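Local coordinates for protein putative oxidoreductase molybdopterin-binding subunit (Sulfolobus tokodaii, PDB 4ZOH) that probably oxidises aldehyde-like substrates at a molybdenum centre, serving as the molybdopterin-binding subunit of an oxidoreductase related to xanthine dehydrogenase, at residues Tyr107-Leu115 and Ala318-Thr326; Val408-Ala416 and Lys668-Ala677. All coordinates share one frame; numbering follows the deposited sequence.

In the fold
Two contacts between distant parts of this chain follow one another in series. From the N terminus, contact 1 closes a loop of about 200 residues, bringing 107-115, with its short helix 111-114, onto the end of strand 313-321 in a mixed five-stranded sheet. Contact 2 opens later and closes a longer loop of about 250 residues, setting strand 405-412 of a four-stranded sheet against helix 673-688 and the cofactor loop before it. The loops neither nest nor cross. The centres of contacts 1 and 2 are about 28 Å apart; contact 1 is partly buried, whereas contact 2 is fully buried beside the molybdopterin cofactor.

Contact 1. Residues Tyr107-Leu115 and Ala318-Thr326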
loop_
_atom_site.group_PDB
_atom_site.type_symbol
_atom_site.label_atom_id
_atom_site.label_comp_id
_atom_site.label_asym_id
_atom_site.label_seq_id
_atom_site.Cartn_x
_atom_site.Cartn_y
_atom_site.Cartn_z
ATOM N N TYR A 107 1.511 -9.105 -45.198
ATOM C CA TYR A 107 1.418 -7.863 -44.444
ATOM C C TYR A 107 1.845 -6.641 -45.242
ATOM O O TYR A 107 2.585 -6.759 -46.230
ATOM C CB TYR A 107 2.301 -8.003 -43.234
ATOM C CG TYR A 107 3.721 -8.314 -43.533
ATOM C CD1 TYR A 107 4.655 -7.272 -43.620
ATOM C CD2 TYR A 107 4.174 -9.627 -43.650
ATOM C CE1 TYR A 107 5.979 -7.511 -43.866
ATOM C CE2 TYR A 107 5.504 -9.868 -43.908
ATOM C CZ TYR A 107 6.394 -8.785 -44.016
ATOM O OH TYR A 107 7.726 -8.950 -44.232
ATOM N N VAL A 108 1.350 -5.482 -44.826
ATOM C CA VAL A 108 1.723 -4.239 -45.470
ATOM C C VAL A 108 2.246 -3.183 -44.431
ATOM O O VAL A 108 1.590 -2.962 -43.416
ATOM C CB VAL A 108 0.557 -3.751 -46.359
ATOM C CG1 VAL A 108 -0.661 -3.367 -45.580
ATOM C CG2 VAL A 108 1.014 -2.645 -47.299
ATOM N N LEU A 109 3.420 -2.598 -44.714
ATOM C CA LEU A 109 4.156 -1.587 -43.900
ATOM C C LEU A 109 3.982 -0.136 -44.376
ATOM O O LEU A 109 3.900 0.831 -43.579
ATOM C CB LEU A 109 5.659 -1.964 -43.861
ATOM C CG LEU A 109 5.919 -3.358 -43.286
ATOM C CD1 LEU A 109 7.413 -3.647 -43.216
ATOM C CD2 LEU A 109 5.275 -3.553 -41.903
ATOM N N ASP A 110 3.882 0.026 -45.684
ATOM C CA ASP A 110 3.805 1.352 -46.265
ATOM C C ASP A 110 2.363 1.757 -46.467
ATOM O O ASP A 110 1.655 1.049 -47.182
ATOM C CB ASP A 110 4.627 1.268 -47.550
ATOM C CG ASP A 110 4.520 2.535 -48.421
ATOM O OD1 ASP A 110 3.691 3.453 -48.207
ATOM O OD2 ASP A 110 5.278 2.559 -49.399
ATOM N N PRO A 111 1.898 2.893 -45.857
ATOM C CA PRO A 111 0.475 3.243 -45.913
ATOM C C PRO A 111 -0.051 3.590 -47.319
ATOM O O PRO A 111 -1.290 3.537 -47.574
ATOM C CB PRO A 111 0.362 4.474 -44.984
ATOM C CG PRO A 111 1.735 5.068 -44.957
ATOM C CD PRO A 111 2.648 3.873 -45.003
ATOM N N GLU A 112 0.891 3.976 -48.188
ATOM C CA GLU A 112 0.641 4.220 -49.591
ATOM C C GLU A 112 0.332 2.970 -50.378
ATOM O O GLU A 112 -0.582 3.011 -51.179
ATOM C CB GLU A 112 1.834 4.908 -50.221
ATOM C CG GLU A 112 1.592 6.388 -50.365
ATOM C CD GLU A 112 2.605 7.013 -51.290
ATOM O OE1 GLU A 112 2.202 7.498 -52.359
ATOM O OE2 GLU A 112 3.811 6.941 -50.957
ATOM N N LYS A 113 1.102 1.899 -50.175
ATOM C CA LYS A 113 0.715 0.549 -50.599
ATOM C C LYS A 113 -0.610 0.146 -49.979
ATOM O O LYS A 113 -1.497 -0.301 -50.685
ATOM C CB LYS A 113 1.749 -0.482 -50.182
ATOM C CG LYS A 113 2.826 -0.814 -51.184
ATOM C CD LYS A 113 3.842 0.305 -51.304
ATOM C CE LYS A 113 4.935 0.021 -52.345
ATOM N NZ LYS A 113 6.108 -0.749 -51.796
ATOM N N ALA A 114 -0.777 0.379 -48.670
ATOM C CA ALA A 114 -1.866 -0.226 -47.904
ATOM C C ALA A 114 -3.202 0.277 -48.381
ATOM O O ALA A 114 -4.230 -0.472 -48.369
ATOM C CB ALA A 114 -1.718 0.059 -46.391
ATOM N N LEU A 115 -3.234 1.553 -48.726
ATOM C CA LEU A 115 -4.484 2.176 -49.168
ATOM C C LEU A 115 -5.013 1.600 -50.531
ATOM O O LEU A 115 -6.154 1.846 -50.866
ATOM C CB LEU A 115 -4.416 3.716 -49.207
ATOM C CG LEU A 115 -3.548 4.524 -50.179
ATOM C CD1 LEU A 115 -4.255 4.801 -51.522
ATOM C CD2 LEU A 115 -3.189 5.865 -49.554
ATOM N N ALA A 318 -7.066 14.005 -47.550
ATOM C CA ALA A 318 -6.534 13.301 -46.305
ATOM C C ALA A 318 -6.875 11.802 -46.156
ATOM O O ALA A 318 -8.046 11.431 -46.112
ATOM C CB ALA A 318 -6.944 14.062 -45.037
ATOM N N TYR A 319 -5.851 10.975 -46.076
ATOM C CA TYR A 319 -5.950 9.562 -45.723
ATOM C C TYR A 319 -5.356 9.199 -44.335
ATOM O O TYR A 319 -4.243 9.643 -44.000
ATOM C CB TYR A 319 -5.170 8.721 -46.724
ATOM C CG TYR A 319 -5.769 8.681 -48.093
ATOM C CD1 TYR A 319 -5.482 9.729 -49.021
ATOM C CD2 TYR A 319 -6.618 7.615 -48.499
ATOM C CE1 TYR A 319 -6.021 9.724 -50.288
ATOM C CE2 TYR A 319 -7.162 7.591 -49.805
ATOM C CZ TYR A 319 -6.859 8.652 -50.670
ATOM O OH TYR A 319 -7.320 8.720 -51.931
ATOM N N ALA A 320 -6.100 8.399 -43.548
ATOM C CA ALA A 320 -5.555 7.713 -42.394
ATOM C C ALA A 320 -5.697 6.223 -42.682
ATOM O O ALA A 320 -6.806 5.685 -42.759
ATOM C CB ALA A 320 -6.285 8.157 -41.099
ATOM N N VAL A 321 -4.571 5.546 -42.776
ATOM C CA VAL A 321 -4.514 4.214 -43.266
ATOM C C VAL A 321 -3.887 3.291 -42.259
ATOM O O VAL A 321 -2.859 3.669 -41.743
ATOM C CB VAL A 321 -3.592 4.151 -44.519
ATOM C CG1 VAL A 321 -3.909 2.903 -45.364
ATOM C CG2 VAL A 321 -3.834 5.361 -45.397
ATOM N N HIS A 322 -4.409 2.049 -42.085
ATOM C CA HIS A 322 -3.727 0.982 -41.285
ATOM C C HIS A 322 -2.531 0.396 -41.966
ATOM O O HIS A 322 -2.499 0.340 -43.197
ATOM C CB HIS A 322 -4.703 -0.181 -41.003
ATOM C CG HIS A 322 -5.892 0.243 -40.216
ATOM N ND1 HIS A 322 -5.783 0.685 -38.912
ATOM C CD2 HIS A 322 -7.192 0.367 -40.553
ATOM C CE1 HIS A 322 -6.988 1.012 -38.463
ATOM N NE2 HIS A 322 -7.866 0.817 -39.430
ATOM N N THR A 323 -1.560 -0.066 -41.185
ATOM C CA THR A 323 -0.491 -0.882 -41.706
ATOM C C THR A 323 -0.210 -1.894 -40.581
ATOM O O THR A 323 -0.642 -1.686 -39.454
ATOM C CB THR A 323 0.826 -0.041 -42.075
ATOM O OG1 THR A 323 1.360 0.613 -40.899
ATOM C CG2 THR A 323 0.557 1.024 -43.143
ATOM N N ASN A 324 0.585 -2.926 -40.855
ATOM C CA ASN A 324 0.933 -3.959 -39.875
ATOM C C ASN A 324 2.010 -3.566 -38.884
ATOM O O ASN A 324 3.018 -4.281 -38.770
ATOM C CB ASN A 324 1.284 -5.290 -40.561
ATOM C CG ASN A 324 0.071 -5.923 -41.220
ATOM O OD1 ASN A 324 -0.083 -5.835 -42.437
ATOM N ND2 ASN A 324 -0.840 -6.509 -40.395
ATOM N N ILE A 325 1.785 -2.433 -38.166
ATOM C CA ILE A 325 2.710 -1.995 -37.106
ATOM C C ILE A 325 1.931 -1.516 -35.927
ATOM O O ILE A 325 0.645 -1.267 -35.967
ATOM C CB ILE A 325 3.711 -0.884 -37.585
ATOM C CG1 ILE A 325 2.943 0.401 -37.932
ATOM C CG2 ILE A 325 4.572 -1.380 -38.733
ATOM C CD1 ILE A 325 3.847 1.536 -38.388
ATOM N N THR A 326 2.691 -1.388 -34.855
ATOM C CA THR A 326 2.177 -0.848 -33.603
ATOM C C THR A 326 1.131 0.251 -33.866
ATOM O O THR A 326 1.426 1.243 -34.552
ATOM C CB THR A 326 3.363 -0.214 -32.797
ATOM O OG1 THR A 326 4.432 -1.144 -32.755
ATOM C CG2 THR A 326 2.905 0.056 -31.427
#
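Asn324 brings its amide to Val108 through a first torsion of -68°, which sets CG anti to its own carbonyl carbon; in Thr323 the methyl, CG2, takes the same position, turned toward Pro111 while OG1 is left to pair with Asn282 on strand 272-282. The Asn324 torsion places OD1 for one bond, and the backbone N of the same residue supplies a second. Val108 N donates to Asn324 OD1 at 2.8 Å, and Asn324 N donates to Val108 O, also at 2.8 Å. The donor reaching Asn324 OD1 stands at 142° to the C=O bond and is tilted 15° from the carbonyl plane. Asn324 ND2 is held by the backbone oxygens of Thr74 and Val121, which fixes the rotation of the amide. Thr323 CG2 lies 3.6 Å from Pro111 CA.

Beyond this link the helix 111-114, N-capped by Asp110, rests on the end of strand 313-321. Val321 CG1 packs under it, 3.5 Å from Pro111 O and 3.7 Å from Ala114 CB. Leu115 CD2 makes a CH-pi contact over one face of the Tyr319 ring, 4.2 Å from its centroid and offset toward the rim; His132 also stacks on this ring. The chemistry thus divides the work: directional amide bonds set the register at one end, and mainly van der Waals packing, partly against backbone carbonyls, joins helix to sheet along the rest.

Contact 2. Residues Val408-Ala416 and Lys668-Ala677; sequences VSSYIEITA and KGIGEAGAIA. With MCN (pterin cytosine dinucleotide), chain D.
Tyr411 and Ala677 meet where helix 673-688 packs on strand 405-412, an edge strand of a mixed sheet, in a helix-on-sheet arrangement that runs back into the cofactor loop of this molybdenum hydroxylase fold. The helix side is tight. Tyr411 CD2 lies 3.6 Å from Ala677 CB, its OH end touches Ala673 CB, and its CB touches Ile676 CG2. Ile676 CD1 presses on the next carboxylate, 3.2 Å from Glu413 OE1. A bend at chi2 (71°) folds Glu413 back, and OE1 accepts from Ile414 N at 2.8 Å, met from above the carboxylate plane. Arg336 bridges to both Glu413 OE1 and Glu672 OE1, which probably offsets the closeness of the two acids; Glu672 OE2 accepts from Gly333 N.

Looser, though still buried, is the part between Glu413 and Glu672 and Gly669, where a water donates to Glu413 OE2 at 2.8 Å and weakly to Gly669 O, and accepts from Glu672 N. With an alanine here in place of Glu413, Arg336 would probably lack one countercharge and the water one of its acceptors. The side chain of Glu672 comes to about 3 Å from the molybdenum, consistent with the active-site glutamate of related hydroxylases. Thr415 packs closely on Gly669, and its OG1, also paired with Thr565, accepts from Gly669 N at 3.1 Å. Just beyond, Ile670 N (2.8 Å) and Gly671 N (2.9 Å) both donate to phosphate oxygen O2A of the dinucleotide.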
loop_
_atom_site.group_PDB
_atom_site.type_symbol
_atom_site.label_atom_id
_atom_site.label_comp_id
_atom_site.label_asym_id
_atom_site.label_seq_id
_atom_site.Cartn_x
_atom_site.Cartn_y
_atom_site.Cartn_z
ATOM N N VAL A 408 14.112 30.004 -39.239
ATOM C CA VAL A 408 12.987 30.489 -38.449
ATOM C C VAL A 408 11.739 29.685 -38.785
ATOM O O VAL A 408 11.695 29.057 -39.866
ATOM C CB VAL A 408 12.780 32.014 -38.596
ATOM C CG1 VAL A 408 14.118 32.684 -38.910
ATOM C CG2 VAL A 408 11.781 32.411 -39.643
ATOM N N SER A 409 10.740 29.724 -37.888
ATOM C CA SER A 409 9.408 29.289 -38.262
ATOM C C SER A 409 8.431 29.974 -37.339
ATOM O O SER A 409 8.751 30.422 -36.222
ATOM C CB SER A 409 9.262 27.714 -38.285
ATOM O OG SER A 409 9.213 27.231 -36.957
ATOM N N SER A 410 7.228 30.101 -37.833
ATOM C CA SER A 410 6.208 30.702 -37.071
ATOM C C SER A 410 5.082 29.647 -36.915
ATOM O O SER A 410 4.896 28.815 -37.813
ATOM C CB SER A 410 5.731 31.867 -37.844
ATOM O OG SER A 410 4.965 32.587 -36.954
ATOM N N TYR A 411 4.400 29.627 -35.775
ATOM C CA TYR A 411 3.439 28.587 -35.564
ATOM C C TYR A 411 2.199 29.239 -35.032
ATOM O O TYR A 411 2.233 30.344 -34.458
ATOM C CB TYR A 411 3.996 27.480 -34.588
ATOM C CG TYR A 411 3.977 27.913 -33.156
ATOM C CD1 TYR A 411 2.844 27.724 -32.376
ATOM C CD2 TYR A 411 5.098 28.637 -32.580
ATOM C CE1 TYR A 411 2.794 28.191 -31.052
ATOM C CE2 TYR A 411 5.071 29.069 -31.250
ATOM C CZ TYR A 411 3.938 28.838 -30.494
ATOM O OH TYR A 411 3.855 29.292 -29.202
ATOM N N ILE A 412 1.088 28.546 -35.226
ATOM C CA ILE A 412 -0.136 28.825 -34.458
ATOM C C ILE A 412 -0.662 27.429 -34.037
ATOM O O ILE A 412 -0.198 26.450 -34.602
ATOM C CB ILE A 412 -1.131 29.670 -35.270
ATOM C CG1 ILE A 412 -2.256 30.136 -34.359
ATOM C CG2 ILE A 412 -1.534 28.990 -36.588
ATOM C CD1 ILE A 412 -2.827 31.511 -34.624
ATOM N N GLU A 413 -1.556 27.336 -33.042
ATOM C CA GLU A 413 -1.702 26.114 -32.317
ATOM C C GLU A 413 -3.068 26.122 -31.693
ATOM O O GLU A 413 -3.653 27.205 -31.552
ATOM C CB GLU A 413 -0.495 25.966 -31.313
ATOM C CG GLU A 413 -0.663 25.295 -29.943
ATOM C CD GLU A 413 -0.865 23.781 -30.010
ATOM O OE1 GLU A 413 -1.322 23.271 -31.109
ATOM O OE2 GLU A 413 -0.589 23.103 -28.963
ATOM N N ILE A 414 -3.602 24.925 -31.357
ATOM C CA ILE A 414 -4.962 24.813 -30.771
ATOM C C ILE A 414 -4.846 24.145 -29.415
ATOM O O ILE A 414 -4.175 23.164 -29.297
ATOM C CB ILE A 414 -5.973 24.097 -31.727
ATOM C CG1 ILE A 414 -5.299 22.917 -32.460
ATOM C CG2 ILE A 414 -6.502 25.112 -32.759
ATOM C CD1 ILE A 414 -6.235 21.973 -33.257
ATOM N N THR A 415 -5.515 24.673 -28.399
ATOM C CA THR A 415 -5.282 24.158 -27.045
ATOM C C THR A 415 -6.551 24.324 -26.262
ATOM O O THR A 415 -7.454 25.028 -26.726
ATOM C CB THR A 415 -4.186 24.998 -26.288
ATOM O OG1 THR A 415 -4.758 26.251 -25.887
ATOM C CG2 THR A 415 -2.888 25.172 -27.116
ATOM N N ALA A 416 -6.589 23.713 -25.055
ATOM C CA ALA A 416 -7.647 23.942 -24.054
ATOM C C ALA A 416 -9.018 23.396 -24.531
ATOM O O ALA A 416 -10.081 24.061 -24.479
ATOM C CB ALA A 416 -7.725 25.412 -23.655
ATOM N N LYS A 668 -3.623 30.444 -22.439
ATOM C CA LYS A 668 -3.687 29.457 -23.480
ATOM C C LYS A 668 -2.602 28.438 -23.132
ATOM O O LYS A 668 -1.676 28.756 -22.350
ATOM C CB LYS A 668 -3.379 30.085 -24.880
ATOM C CG LYS A 668 -4.184 31.380 -25.098
ATOM C CD LYS A 668 -4.075 31.931 -26.530
ATOM C CE LYS A 668 -4.964 33.180 -26.753
ATOM N NZ LYS A 668 -4.933 33.437 -28.246
ATOM N N GLY A 669 -2.669 27.255 -23.769
ATOM C CA GLY A 669 -1.705 26.229 -23.513
ATOM C C GLY A 669 -0.371 26.379 -24.175
ATOM O O GLY A 669 -0.267 26.795 -25.362
ATOM N N ILE A 670 0.665 25.970 -23.446
ATOM C CA ILE A 670 2.005 25.923 -23.982
ATOM C C ILE A 670 2.614 24.511 -23.922
ATOM O O ILE A 670 3.750 24.262 -24.438
ATOM C CB ILE A 670 2.922 26.897 -23.140
ATOM C CG1 ILE A 670 4.228 27.216 -23.921
ATOM C CG2 ILE A 670 3.275 26.246 -21.765
ATOM C CD1 ILE A 670 5.027 28.433 -23.446
ATOM N N GLY A 671 1.911 23.553 -23.293
ATOM C CA GLY A 671 2.541 22.186 -23.117
ATOM C C GLY A 671 3.111 21.628 -24.390
ATOM O O GLY A 671 4.151 20.914 -24.372
ATOM N N GLU A 672 2.454 21.955 -25.510
ATOM C CA GLU A 672 2.847 21.369 -26.814
ATOM C C GLU A 672 3.596 22.235 -27.828
ATOM O O GLU A 672 4.261 21.690 -28.670
ATOM C CB GLU A 672 1.631 20.614 -27.478
ATOM C CG GLU A 672 1.178 19.439 -26.616
ATOM C CD GLU A 672 -0.206 18.873 -26.982
ATOM O OE1 GLU A 672 -1.228 19.540 -26.739
ATOM O OE2 GLU A 672 -0.252 17.771 -27.585
ATOM N N ALA A 673 3.451 23.569 -27.702
ATOM C CA ALA A 673 4.012 24.656 -28.573
ATOM C C ALA A 673 5.495 24.497 -28.925
ATOM O O ALA A 673 5.889 24.512 -30.114
ATOM C CB ALA A 673 3.714 26.007 -27.883
ATOM N N GLY A 674 6.327 24.221 -27.918
ATOM C CA GLY A 674 7.763 23.968 -28.168
ATOM C C GLY A 674 8.039 22.880 -29.149
ATOM O O GLY A 674 8.990 22.999 -30.000
ATOM N N ALA A 675 7.267 21.769 -29.037
ATOM C CA ALA A 675 7.555 20.631 -29.912
ATOM C C ALA A 675 7.031 20.999 -31.311
ATOM O O ALA A 675 7.620 20.561 -32.299
ATOM C CB ALA A 675 6.924 19.303 -29.396
ATOM N N ILE A 676 5.934 21.776 -31.385
ATOM C CA ILE A 676 5.379 22.153 -32.691
ATOM C C ILE A 676 6.422 23.045 -33.457
ATOM O O ILE A 676 6.819 22.716 -34.562
ATOM C CB ILE A 676 4.072 22.900 -32.532
ATOM C CG1 ILE A 676 2.982 21.983 -31.946
ATOM C CG2 ILE A 676 3.642 23.656 -33.844
ATOM C CD1 ILE A 676 1.773 22.769 -31.484
ATOM N N ALA A 677 6.884 24.134 -32.815
ATOM C CA ALA A 677 7.826 25.087 -33.439
ATOM C C ALA A 677 9.201 24.590 -33.739
ATOM O O ALA A 677 9.737 24.962 -34.754
ATOM C CB ALA A 677 7.881 26.413 -32.667
HETATM N N1 MCN D . 1.568 27.544 -18.079
HETATM C C2 MCN D . 1.447 28.835 -17.591
HETATM N N3 MCN D . 0.803 29.811 -18.303
HETATM C C4 MCN D . 0.276 29.480 -19.546
HETATM C C5 MCN D . 0.391 28.186 -20.052
HETATM C C6 MCN D . 1.023 27.193 -19.302
HETATM O O2 MCN D . 1.898 29.179 -16.494
HETATM N N4 MCN D . -0.340 30.429 -20.217
HETATM C "C1'" MCN D . 2.251 26.563 -17.234
HETATM C C2D MCN D . 1.224 25.832 -16.367
HETATM O "O2'" MCN D . 1.056 26.415 -15.110
HETATM C "C3'" MCN D . 1.877 24.493 -16.148
HETATM C C4D MCN D . 2.330 24.228 -17.523
HETATM O O4D MCN D . 2.834 25.545 -18.014
HETATM O "O3'" MCN D . 2.962 24.540 -15.286
HETATM C "C5'" MCN D . 0.964 23.781 -18.006
HETATM O "O5'" MCN D . 0.904 23.729 -19.313
HETATM P PA MCN D . -0.491 23.567 -20.130
HETATM O O1A MCN D . -1.747 23.810 -19.451
HETATM O O2A MCN D . -0.086 24.359 -21.341
HETATM O O3A MCN D . -0.234 21.955 -20.555
HETATM P PB MCN D . -0.673 20.745 -19.581
HETATM O O1B MCN D . -2.120 20.408 -19.902
HETATM O O2B MCN D . -0.379 20.928 -18.157
HETATM O O3B MCN D . 0.289 19.677 -20.103
HETATM C C10 MCN D . -0.022 18.771 -21.197
HETATM C "C9'" MCN D . 1.103 18.746 -22.202
HETATM C "C8'" MCN D . 0.977 17.684 -23.161
HETATM S "S8'" MCN D . -0.496 17.523 -24.106
HETATM C "C7'" MCN D . 2.009 16.850 -23.468
HETATM S "S7'" MCN D . 1.922 15.620 -24.757
HETATM C "C6'" MCN D . 3.319 16.986 -22.861
HETATM C C7 MCN D . 3.475 18.406 -22.223
HETATM O "O9'" MCN D . 2.312 18.640 -21.456
HETATM N "N5'" MCN D . 3.637 15.909 -21.925
HETATM C C4A MCN D . 4.493 16.072 -20.817
HETATM N "N8'" MCN D . 4.668 18.436 -21.321
HETATM C C4B MCN D . 5.026 17.367 -20.555
HETATM N "N1'" MCN D . 5.881 17.592 -19.554
HETATM C "C2'" MCN D . 6.209 16.587 -18.745
HETATM N "N2'" MCN D . 7.037 16.845 -17.755
HETATM N "N3'" MCN D . 5.726 15.250 -18.933
HETATM C "C4'" MCN D . 4.855 14.966 -20.010
HETATM O "O4'" MCN D . 4.435 13.786 -20.194
HETATM O O HOH W 1 0.743 24.352 -26.870
#